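Local coordinates for protein alpha-1,6-mannanase (Bacteroides thetaiotaomicron, PDB 4V1S) that probably hydrolyses alpha-1,6-linked mannose chains as a member of glycoside hydrolase family 76, serving polysaccharide use by a gut bacterium, at residues 333-336 / 337-340; 282-285 / 286-289. One frame throughout, in Å; residues are numbered along the deposited sequence.

Contact 1 of 2, residues 333-336 / 337-340; sequences TVWL and TKAF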
loop_
_atom_site.group_PDB
_atom_site.type_symbol
_atom_site.label_atom_id
_atom_site.label_comp_id
_atom_site.label_asym_id
_atom_site.label_seq_id
_atom_site.Cartn_x
_atom_site.Cartn_y
_atom_site.Cartn_z
ATOM N N THR A 333 3.931 15.430 -17.067
ATOM C CA THR A 333 2.747 14.629 -17.333
ATOM C C THR A 333 3.062 13.249 -17.917
ATOM O O THR A 333 2.178 12.410 -17.946
ATOM C CB THR A 333 1.739 15.359 -18.271
ATOM O OG1 THR A 333 2.370 15.664 -19.520
ATOM C CG2 THR A 333 1.206 16.644 -17.620
ATOM N N VAL A 334 4.299 13.002 -18.373
ATOM C CA VAL A 334 4.688 11.646 -18.790
ATOM C C VAL A 334 4.356 10.614 -17.701
ATOM O O VAL A 334 3.963 9.478 -17.994
ATOM C CB VAL A 334 6.190 11.542 -19.154
ATOM C CG1 VAL A 334 7.096 11.620 -17.922
ATOM C CG2 VAL A 334 6.462 10.227 -19.885
ATOM N N TRP A 335 4.530 11.003 -16.446
ATOM C CA TRP A 335 4.265 10.084 -15.333
ATOM C C TRP A 335 2.771 9.745 -15.253
ATOM O O TRP A 335 2.418 8.619 -14.989
ATOM C CB TRP A 335 4.702 10.696 -14.007
ATOM C CG TRP A 335 6.154 11.035 -13.932
ATOM C CD1 TRP A 335 6.673 12.265 -13.734
ATOM C CD2 TRP A 335 7.266 10.131 -14.032
ATOM N NE1 TRP A 335 8.051 12.209 -13.727
ATOM C CE2 TRP A 335 8.440 10.904 -13.889
ATOM C CE3 TRP A 335 7.389 8.745 -14.225
ATOM C CZ2 TRP A 335 9.718 10.341 -13.909
ATOM C CZ3 TRP A 335 8.654 8.191 -14.253
ATOM C CH2 TRP A 335 9.806 8.991 -14.113
ATOM N N LEU A 336 1.912 10.716 -15.538
ATOM C CA LEU A 336 0.453 10.466 -15.557
ATOM C C LEU A 336 0.078 9.639 -16.777
ATOM O O LEU A 336 -0.759 8.770 -16.695
ATOM C CB LEU A 336 -0.315 11.766 -15.519
ATOM C CG LEU A 336 -0.028 12.607 -14.293
ATOM C CD1 LEU A 336 -0.962 13.789 -14.300
ATOM C CD2 LEU A 336 -0.120 11.762 -13.017
ATOM N N THR A 337 0.734 9.872 -17.904
ATOM C CA THR A 337 0.512 9.035 -19.053
ATOM C C THR A 337 0.711 7.562 -18.756
ATOM O O THR A 337 -0.085 6.719 -19.176
ATOM C CB THR A 337 1.404 9.476 -20.235
ATOM O OG1 THR A 337 1.062 10.819 -20.586
ATOM C CG2 THR A 337 1.197 8.583 -21.441
ATOM N N LYS A 338 1.786 7.252 -18.054
ATOM C CA LYS A 338 2.067 5.889 -17.676
ATOM C C LYS A 338 0.949 5.387 -16.746
ATOM O O LYS A 338 0.418 4.306 -16.928
ATOM C CB LYS A 338 3.451 5.820 -16.995
ATOM C CG LYS A 338 4.615 6.099 -17.953
ATOM C CD LYS A 338 5.971 6.139 -17.255
ATOM C CE LYS A 338 7.091 6.273 -18.262
ATOM N NZ LYS A 338 8.378 6.456 -17.562
ATOM N N ALA A 339 0.617 6.175 -15.733
ATOM C CA ALA A 339 -0.348 5.739 -14.747
ATOM C C ALA A 339 -1.702 5.451 -15.407
ATOM O O ALA A 339 -2.315 4.415 -15.175
ATOM C CB ALA A 339 -0.462 6.771 -13.644
ATOM N N PHE A 340 -2.171 6.369 -16.220
ATOM C CA PHE A 340 -3.457 6.177 -16.866
ATOM C C PHE A 340 -3.443 5.001 -17.833
ATOM O O PHE A 340 -4.413 4.265 -17.929
ATOM C CB PHE A 340 -3.915 7.421 -17.592
ATOM C CG PHE A 340 -4.297 8.561 -16.685
ATOM C CD1 PHE A 340 -5.291 8.412 -15.757
ATOM C CD2 PHE A 340 -3.690 9.803 -16.815
ATOM C CE1 PHE A 340 -5.668 9.465 -14.951
ATOM C CE2 PHE A 340 -4.057 10.846 -16.014
ATOM C CZ PHE A 340 -5.040 10.672 -15.068
#
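Lys338 runs alongside Trp335 one helical turn later, and both side chains point the same way. The lysine CB lies 3.6 Å from Trp335 O, and CG, anti to its own carbonyl carbon (chi1 -68°), passes 3.4 Å from Val334 O. The chain is extended from there: CD stays 4.0 Å from Val334 O, CE comes within 4.3 Å of Val334 CG2, and NZ obliquely reaches the six-membered end of the indole, 3.7 Å from Trp335 CZ3. A long aliphatic stem with a charged tip suits this partly exposed place, because the stem runs out past Val334 toward the indole while the ammonium forms a salt bridge with Glu298 on helix 284-301. The indole, whose NE1 bonds to Asp330, packs against that same helix. Bulky apolar Leu336 and Phe340 suit buried positions facing helix 374-394, and Phe340 CE2 lies 3.9 Å from Leu336 CB. Thr333 O accepts twice from Thr337: from N at 2.9 Å and, at the longer distance of 3.3 Å, from OG1, above the carbonyl plane. Phe340 N bonds almost straight (177°) to Leu336 O. With Leu336, Ala339 and Phe340 turned to neighbouring helices and Val334 exposed, these are early turns of an amphipathic alpha-helix in a six-hairpin-clan glycoside hydrolase.

Contact 2 of 2, residues 282-285 / 286-289; sequences KDEK and YLSQ
Tyr286 and Lys285 lie side by side although they are neighbours in sequence, the lysine stretched across one face of the phenol ring. Lys285 CG stands between its backbone N and carbonyl carbon (chi1 79°), and from that crowded position the extended chain carries CE to 3.9 Å from the ring centroid of Tyr286, a CH-pi contact displaced toward the hydroxyl end. Lysine suits this site: its CE methylene covers an aromatic face while the residue as a whole remains exposed. The ring's CD2 also meets Asp283 CB at 3.9 Å, and Met277 and Thr281 of helix 264-281 and Ile229 of helix 222-239 pack around the tyrosine. Replacing the ring by an alanine is likely to deprive Lys285 CE of its aromatic partner and open a gap toward those two helices. Asp283 is the N-cap of helix 284-301: its OD1 accepts from Lys285 N at 3.0 Å, met from above the carboxylate plane, and its negative charge probably also suits the positive end of the helix dipole. Its carbonyl O takes Tyr286 N at 3.1 Å, closing a tight first turn, before Glu284 O receives Ser288 N at 2.9 Å in a regular helical bond. The bend of Glu284 at chi2 (-72°) turns its carboxylate forward beside Leu287, with Glu284 OE1 3.7 Å from Leu287 CD2. One water bridges the polar groups here, donating to Glu284 OE1 at 2.8 Å and to Glu284 O, and accepting from Ser288 OG, while Glu284 OE2 is bonded to Tyr278 OH.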
loop_
_atom_site.group_PDB
_atom_site.type_symbol
_atom_site.label_atom_id
_atom_site.label_comp_id
_atom_site.label_asym_id
_atom_site.label_seq_id
_atom_site.Cartn_x
_atom_site.Cartn_y
_atom_site.Cartn_z
ATOM N N LYS A 282 16.164 17.822 1.240
ATOM C CA LYS A 282 16.705 18.452 0.041
ATOM C C LYS A 282 17.995 17.768 -0.453
ATOM O O LYS A 282 18.705 18.328 -1.283
ATOM C CB LYS A 282 16.903 19.969 0.261
ATOM N N ASP A 283 18.273 16.543 0.009
ATOM C CA ASP A 283 19.474 15.820 -0.406
ATOM C C ASP A 283 19.151 15.070 -1.696
ATOM O O ASP A 283 18.344 14.146 -1.715
ATOM C CB ASP A 283 19.939 14.858 0.688
ATOM C CG ASP A 283 21.281 14.182 0.371
ATOM O OD1 ASP A 283 21.661 14.063 -0.814
ATOM O OD2 ASP A 283 21.957 13.745 1.329
ATOM N N GLU A 284 19.826 15.469 -2.765
ATOM C CA GLU A 284 19.558 14.933 -4.094
ATOM C C GLU A 284 19.797 13.425 -4.206
ATOM O O GLU A 284 19.268 12.794 -5.102
ATOM C CB GLU A 284 20.423 15.665 -5.136
ATOM C CG GLU A 284 20.071 17.130 -5.331
ATOM C CD GLU A 284 18.750 17.353 -6.053
ATOM O OE1 GLU A 284 18.371 16.519 -6.907
ATOM O OE2 GLU A 284 18.091 18.378 -5.768
ATOM N N LYS A 285 20.592 12.848 -3.312
ATOM C CA LYS A 285 20.793 11.396 -3.338
ATOM C C LYS A 285 19.481 10.627 -3.266
ATOM O O LYS A 285 19.363 9.564 -3.856
ATOM C CB LYS A 285 21.701 10.929 -2.203
ATOM C CG LYS A 285 21.029 10.803 -0.834
ATOM C CD LYS A 285 22.064 10.518 0.242
ATOM C CE LYS A 285 21.414 10.236 1.585
ATOM N NZ LYS A 285 22.410 9.645 2.513
ATOM N N TYR A 286 18.510 11.147 -2.529
ATOM C CA TYR A 286 17.230 10.458 -2.394
ATOM C C TYR A 286 16.448 10.487 -3.718
ATOM O O TYR A 286 15.817 9.487 -4.100
ATOM C CB TYR A 286 16.405 11.076 -1.266
ATOM C CG TYR A 286 16.984 10.854 0.114
ATOM C CD1 TYR A 286 17.083 9.575 0.640
ATOM C CD2 TYR A 286 17.416 11.927 0.902
ATOM C CE1 TYR A 286 17.603 9.345 1.901
ATOM C CE2 TYR A 286 17.943 11.721 2.180
ATOM C CZ TYR A 286 18.047 10.434 2.676
ATOM O OH TYR A 286 18.565 10.201 3.913
ATOM N N LEU A 287 16.471 11.621 -4.408
ATOM C CA LEU A 287 15.807 11.726 -5.701
ATOM C C LEU A 287 16.497 10.841 -6.728
ATOM O O LEU A 287 15.824 10.154 -7.497
ATOM C CB LEU A 287 15.755 13.171 -6.190
ATOM C CG LEU A 287 15.017 13.440 -7.507
ATOM C CD1 LEU A 287 13.540 13.058 -7.431
ATOM C CD2 LEU A 287 15.160 14.907 -7.883
ATOM N N SER A 288 17.834 10.856 -6.749
ATOM C CA SER A 288 18.574 10.020 -7.686
ATOM C C SER A 288 18.263 8.533 -7.466
ATOM O O SER A 288 18.055 7.798 -8.430
ATOM C CB SER A 288 20.094 10.266 -7.580
ATOM O OG SER A 288 20.383 11.606 -7.939
ATOM N N GLN A 289 18.214 8.103 -6.203
ATOM C CA GLN A 289 17.915 6.727 -5.878
ATOM C C GLN A 289 16.495 6.354 -6.313
ATOM O O GLN A 289 16.277 5.296 -6.927
ATOM C CB GLN A 289 18.107 6.474 -4.389
ATOM C CG GLN A 289 17.900 5.025 -4.001
ATOM C CD GLN A 289 18.925 4.107 -4.625
ATOM O OE1 GLN A 289 20.125 4.178 -4.309
ATOM N NE2 GLN A 289 18.473 3.240 -5.529
HETATM O O HOH W 1 19.098 14.050 -7.958
#

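Both contacts are opening turns of alpha-helices, set in different helices with centres about 22 Å apart and no direct touch. Contact 1 is partly buried: hydrophobic residues face helices 313-330 and 374-394, while its lysine pairs with Glu298. Contact 2 is a surface contact in which a single buried tyrosine reaches in to helices 264-281 and 222-239, while the rest is largely polar or charged. Helix 284-301 relates them, for contact 2 forms its start, whereas contact 1 leans on it further along through Leu294 and Glu298. Their polar chemistry differs accordingly: an inter-helix salt bridge in contact 1, a capping carboxylate and a water bridge in contact 2.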